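401aa long hypothetical glucose-1-phosphate thymidylyltransferase (PDB 2GGO) makes activated sugars as a bifunctional enzyme of UDP-N-acetylglucosamine and UDP-N-acetylgalactosamine synthesis, joining a sugar-1-phosphate nucleotidyltransferase section to a hexapeptide-repeat section probably acting as an acetyltransferase. Local coordinates at residues 252-257 with 268-273; 258-263 with 274-279. One frame throughout, in Å; residues are numbered along the deposited sequence.

Contact 1: residues 252-257 with 268-273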
# COMPACT_ATOMS: atom_id res chain seq x y z
N GLU A 252 9.02 23.52 -8.93
CA GLU A 252 9.60 24.35 -9.98
C GLU A 252 9.73 23.49 -11.20
O GLU A 252 10.31 22.40 -11.12
CB GLU A 252 11.00 24.83 -9.56
CG GLU A 252 11.49 26.08 -10.34
CD GLU A 252 13.05 26.20 -10.46
OE1 GLU A 252 13.80 25.43 -9.77
OE2 GLU A 252 13.50 27.09 -11.26
N ILE A 253 9.18 23.97 -12.31
CA ILE A 253 9.23 23.27 -13.60
C ILE A 253 9.89 24.11 -14.70
O ILE A 253 9.41 25.16 -15.07
CB ILE A 253 7.85 22.84 -14.05
CG1 ILE A 253 7.08 22.19 -12.85
CG2 ILE A 253 7.95 21.97 -15.24
CD1 ILE A 253 5.94 21.33 -13.21
N LYS A 254 11.02 23.61 -15.20
CA LYS A 254 11.91 24.33 -16.08
C LYS A 254 11.63 24.01 -17.51
O LYS A 254 11.04 22.98 -17.85
CB LYS A 254 13.35 23.96 -15.75
CG LYS A 254 13.69 24.15 -14.29
CD LYS A 254 15.17 24.05 -14.04
CE LYS A 254 15.58 24.30 -12.54
NZ LYS A 254 16.95 23.72 -12.26
N SER A 255 12.03 24.95 -18.35
CA SER A 255 11.68 24.95 -19.76
C SER A 255 12.10 23.65 -20.45
O SER A 255 13.03 22.98 -20.02
CB SER A 255 12.31 26.18 -20.42
OG SER A 255 12.03 27.34 -19.63
N GLY A 256 11.37 23.29 -21.50
CA GLY A 256 11.69 22.09 -22.25
C GLY A 256 10.98 20.89 -21.67
O GLY A 256 10.87 19.86 -22.33
N THR A 257 10.47 21.03 -20.46
CA THR A 257 9.71 19.96 -19.84
C THR A 257 8.39 19.71 -20.54
O THR A 257 7.73 20.65 -20.95
CB THR A 257 9.49 20.21 -18.38
OG1 THR A 257 10.76 20.30 -17.74
CG2 THR A 257 8.71 19.09 -17.76
N GLY A 268 7.84 21.02 -3.48
CA GLY A 268 9.26 21.17 -3.39
C GLY A 268 9.98 20.43 -4.51
O GLY A 268 11.19 20.39 -4.53
N SER A 269 9.26 19.87 -5.47
CA SER A 269 9.89 19.18 -6.58
C SER A 269 10.62 20.12 -7.53
O SER A 269 10.29 21.29 -7.63
CB SER A 269 8.89 18.35 -7.33
OG SER A 269 8.57 17.24 -6.48
N GLU A 270 11.68 19.61 -8.18
CA GLU A 270 12.40 20.38 -9.16
C GLU A 270 12.50 19.51 -10.41
O GLU A 270 13.13 18.49 -10.38
CB GLU A 270 13.76 20.74 -8.61
CG GLU A 270 14.64 21.54 -9.55
CD GLU A 270 15.94 22.02 -8.87
OE1 GLU A 270 16.71 21.19 -8.34
OE2 GLU A 270 16.19 23.27 -8.87
N ILE A 271 11.81 19.92 -11.47
CA ILE A 271 11.65 19.12 -12.67
C ILE A 271 12.32 19.89 -13.77
O ILE A 271 12.18 21.09 -13.84
CB ILE A 271 10.15 18.96 -13.08
CG1 ILE A 271 9.33 18.53 -11.89
CG2 ILE A 271 10.00 17.88 -14.20
CD1 ILE A 271 9.79 17.19 -11.37
N GLY A 272 13.07 19.20 -14.63
CA GLY A 272 13.64 19.86 -15.77
C GLY A 272 15.08 20.32 -15.61
O GLY A 272 15.73 20.09 -14.56
N PRO A 273 15.62 20.92 -16.66
CA PRO A 273 14.97 21.23 -17.94
C PRO A 273 14.85 20.00 -18.82
O PRO A 273 15.54 19.04 -18.56
CB PRO A 273 15.95 22.20 -18.59
CG PRO A 273 17.27 21.81 -18.04
CD PRO A 273 17.04 21.33 -16.65
O HOH W 1 17.65 21.36 -13.13
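E252 and I253 lie parallel to E270 and I271, joined by three backbone bonds: E252 N to S269 O, I271 N to E252 O and K254 N to I271 O. The tight side faces inward. I253 CG2 rests 4.3 Å from I271 CB, I265 touches both isoleucines, and T257 CG2 meets I271 CG2 at 4.0 Å. At the corner, T257 OG1, anti to its carbonyl carbon (chi1 -60°), donates to K254 O at 2.7 Å; T257 N also bonds this oxygen, closing a type II turn. The same OG1 lies 3.5 Å from G272 CA, and S255 O comes within 3.3 Å of P273 CA, just after the cis G272-P273 peptide. The outer side is looser and charged. E252 and E270 run side by side, with E252 OE1 only 3.3 Å from E270 OE2, two acceptors close together without a hydrogen bond between them. K254 NZ forms a long salt bridge of 3.5 Å to E270 OE2, which probably eases their repulsion, and a water links NZ to G272 O. Short parallel strands stacked rung on rung, with aliphatic residues inside and a turn at the corner, are the signature of the left-handed parallel beta-helix built from hexapeptide repeats.

Contact 2: residues 258-263 with 274-279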
# COMPACT_ATOMS: atom_id res chain seq x y z
N TYR A 258 8.02 18.43 -20.68
CA TYR A 258 6.82 17.99 -21.40
C TYR A 258 6.06 17.00 -20.52
O TYR A 258 6.59 15.97 -20.11
CB TYR A 258 7.19 17.28 -22.69
CG TYR A 258 6.10 17.18 -23.75
CD1 TYR A 258 5.98 18.15 -24.75
CD2 TYR A 258 5.22 16.09 -23.79
CE1 TYR A 258 5.03 18.04 -25.76
CE2 TYR A 258 4.26 15.97 -24.82
CZ TYR A 258 4.18 16.96 -25.78
OH TYR A 258 3.26 16.87 -26.79
N ILE A 259 4.80 17.34 -20.22
CA ILE A 259 4.00 16.58 -19.24
C ILE A 259 2.76 16.08 -19.96
O ILE A 259 2.04 16.86 -20.54
CB ILE A 259 3.69 17.49 -17.99
CG1 ILE A 259 5.00 17.96 -17.32
CG2 ILE A 259 2.81 16.83 -16.97
CD1 ILE A 259 4.77 18.97 -16.16
N GLU A 260 2.57 14.77 -20.00
CA GLU A 260 1.31 14.21 -20.48
C GLU A 260 0.60 13.67 -19.26
O GLU A 260 1.07 12.73 -18.65
CB GLU A 260 1.55 13.15 -21.59
CG GLU A 260 2.19 13.75 -22.88
CD GLU A 260 2.59 12.74 -23.97
OE1 GLU A 260 3.04 11.62 -23.61
OE2 GLU A 260 2.47 13.09 -25.20
N GLY A 261 -0.50 14.31 -18.84
CA GLY A 261 -1.15 13.96 -17.58
C GLY A 261 -1.92 12.67 -17.77
O GLY A 261 -2.16 12.27 -18.92
N PRO A 262 -2.37 12.05 -16.67
CA PRO A 262 -2.34 12.50 -15.29
C PRO A 262 -0.99 12.34 -14.57
O PRO A 262 -0.39 11.27 -14.61
CB PRO A 262 -3.40 11.64 -14.59
CG PRO A 262 -3.50 10.46 -15.40
CD PRO A 262 -3.05 10.75 -16.80
N VAL A 263 -0.57 13.42 -13.92
CA VAL A 263 0.69 13.46 -13.25
C VAL A 263 0.56 14.22 -11.97
O VAL A 263 -0.04 15.30 -11.93
CB VAL A 263 1.69 14.17 -14.17
CG1 VAL A 263 2.84 14.77 -13.41
CG2 VAL A 263 2.13 13.22 -15.26
N ASN A 274 13.96 20.01 -19.82
CA ASN A 274 13.98 18.95 -20.82
C ASN A 274 13.69 17.60 -20.18
O ASN A 274 14.26 16.58 -20.52
CB ASN A 274 15.35 18.95 -21.50
CG ASN A 274 15.62 20.25 -22.30
OD1 ASN A 274 14.68 20.82 -22.87
ND2 ASN A 274 16.90 20.71 -22.36
N SER A 275 12.78 17.59 -19.22
CA SER A 275 12.25 16.35 -18.69
C SER A 275 10.96 15.93 -19.41
O SER A 275 10.25 16.76 -19.96
CB SER A 275 11.93 16.51 -17.25
OG SER A 275 13.10 16.76 -16.53
N TYR A 276 10.61 14.66 -19.31
CA TYR A 276 9.38 14.18 -19.94
C TYR A 276 8.61 13.38 -18.90
O TYR A 276 9.03 12.32 -18.56
CB TYR A 276 9.71 13.28 -21.13
CG TYR A 276 8.57 12.73 -22.02
CD1 TYR A 276 7.27 13.21 -21.96
CD2 TYR A 276 8.82 11.69 -22.92
CE1 TYR A 276 6.26 12.68 -22.80
CE2 TYR A 276 7.82 11.14 -23.74
CZ TYR A 276 6.55 11.66 -23.67
OH TYR A 276 5.57 11.18 -24.48
N LEU A 277 7.49 13.92 -18.40
CA LEU A 277 6.66 13.15 -17.46
C LEU A 277 5.44 12.56 -18.17
O LEU A 277 4.67 13.28 -18.79
CB LEU A 277 6.27 13.98 -16.26
CG LEU A 277 7.40 14.71 -15.54
CD1 LEU A 277 6.83 15.50 -14.40
CD2 LEU A 277 8.50 13.73 -15.03
N ARG A 278 5.26 11.25 -18.09
CA ARG A 278 4.22 10.60 -18.84
C ARG A 278 3.13 10.17 -17.89
O ARG A 278 3.34 10.17 -16.67
CB ARG A 278 4.77 9.41 -19.62
CG ARG A 278 5.53 9.82 -20.91
CD ARG A 278 6.40 8.68 -21.43
NE ARG A 278 5.52 7.62 -21.87
CZ ARG A 278 5.90 6.35 -22.07
NH1 ARG A 278 7.14 5.96 -21.79
NH2 ARG A 278 5.02 5.46 -22.49
N PRO A 279 1.97 9.77 -18.44
CA PRO A 279 0.82 9.40 -17.59
C PRO A 279 1.16 8.50 -16.41
O PRO A 279 1.86 7.46 -16.54
CB PRO A 279 -0.11 8.69 -18.58
CG PRO A 279 0.12 9.47 -19.89
CD PRO A 279 1.64 9.67 -19.89
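Y258 and Y276 stand side by side on the outer surface of two successive coils of the left-handed beta-helix, pointing the same way but with their rings turned 78° apart. The pair is oblique: the ring centres are 5.8 Å apart, and Y258 CD2 meets Y276 CE1 at 3.7 Å. The Y276 ring is rotated to a chi2 of only 12°, which brings CD1 to 3.4 Å from Y258 O, an oxygen lying at the ring edge near its plane. Further along that edge sits E260, whose extended chain delivers the carboxylate to the phenol. Y276 OH donates to E260 OE1 at 2.7 Å, arriving 53° out of the carboxylate plane. One face of the Y276 ring is covered toward its rim by R278 CG, while the guanidinium goes on to a salt bridge with E294; Y258 OH bonds K242 NZ. The opposite side of the sheet is aliphatic. I259 and L277 point into the coil, where I265 touches both; V263, at the start of strand 263-265, crosses L277 at about a right angle, with CG1 4.2 Å from L277 CD1. Three backbone bonds zip the parallel strands, Y258 N to S275 O, L277 N to Y258 O and E260 N to L277 O. Beyond them the prolines take over: P262, after a cis peptide, crosses P279 at about a right angle, with its CD 4.0 Å from P279 CB. The ladder is interrupted there: E260 O lies 3.1 Å from P279 N, a nitrogen with no hydrogen to share.

Contacts 1 and 2 pair the same two successive coils on adjacent faces of the beta-helix; each strand of contact 1 runs on through a corner into its counterpart in contact 2. They meet at that corner, where S255 O and N274 N probably hydrogen-bond at 3.1 Å. Both are partly buried, with aliphatic residues in the shared interior and charged, aromatic and proline side chains outside. The outer chemistry differs: carboxylates, a lysine and a water in contact 1, but two neighbouring tyrosines, one of them bonded to a glutamate, in contact 2. Contact 2 also lies nearer the centre of the chain, and its P262 touches L223 and D224 of helix 212-225.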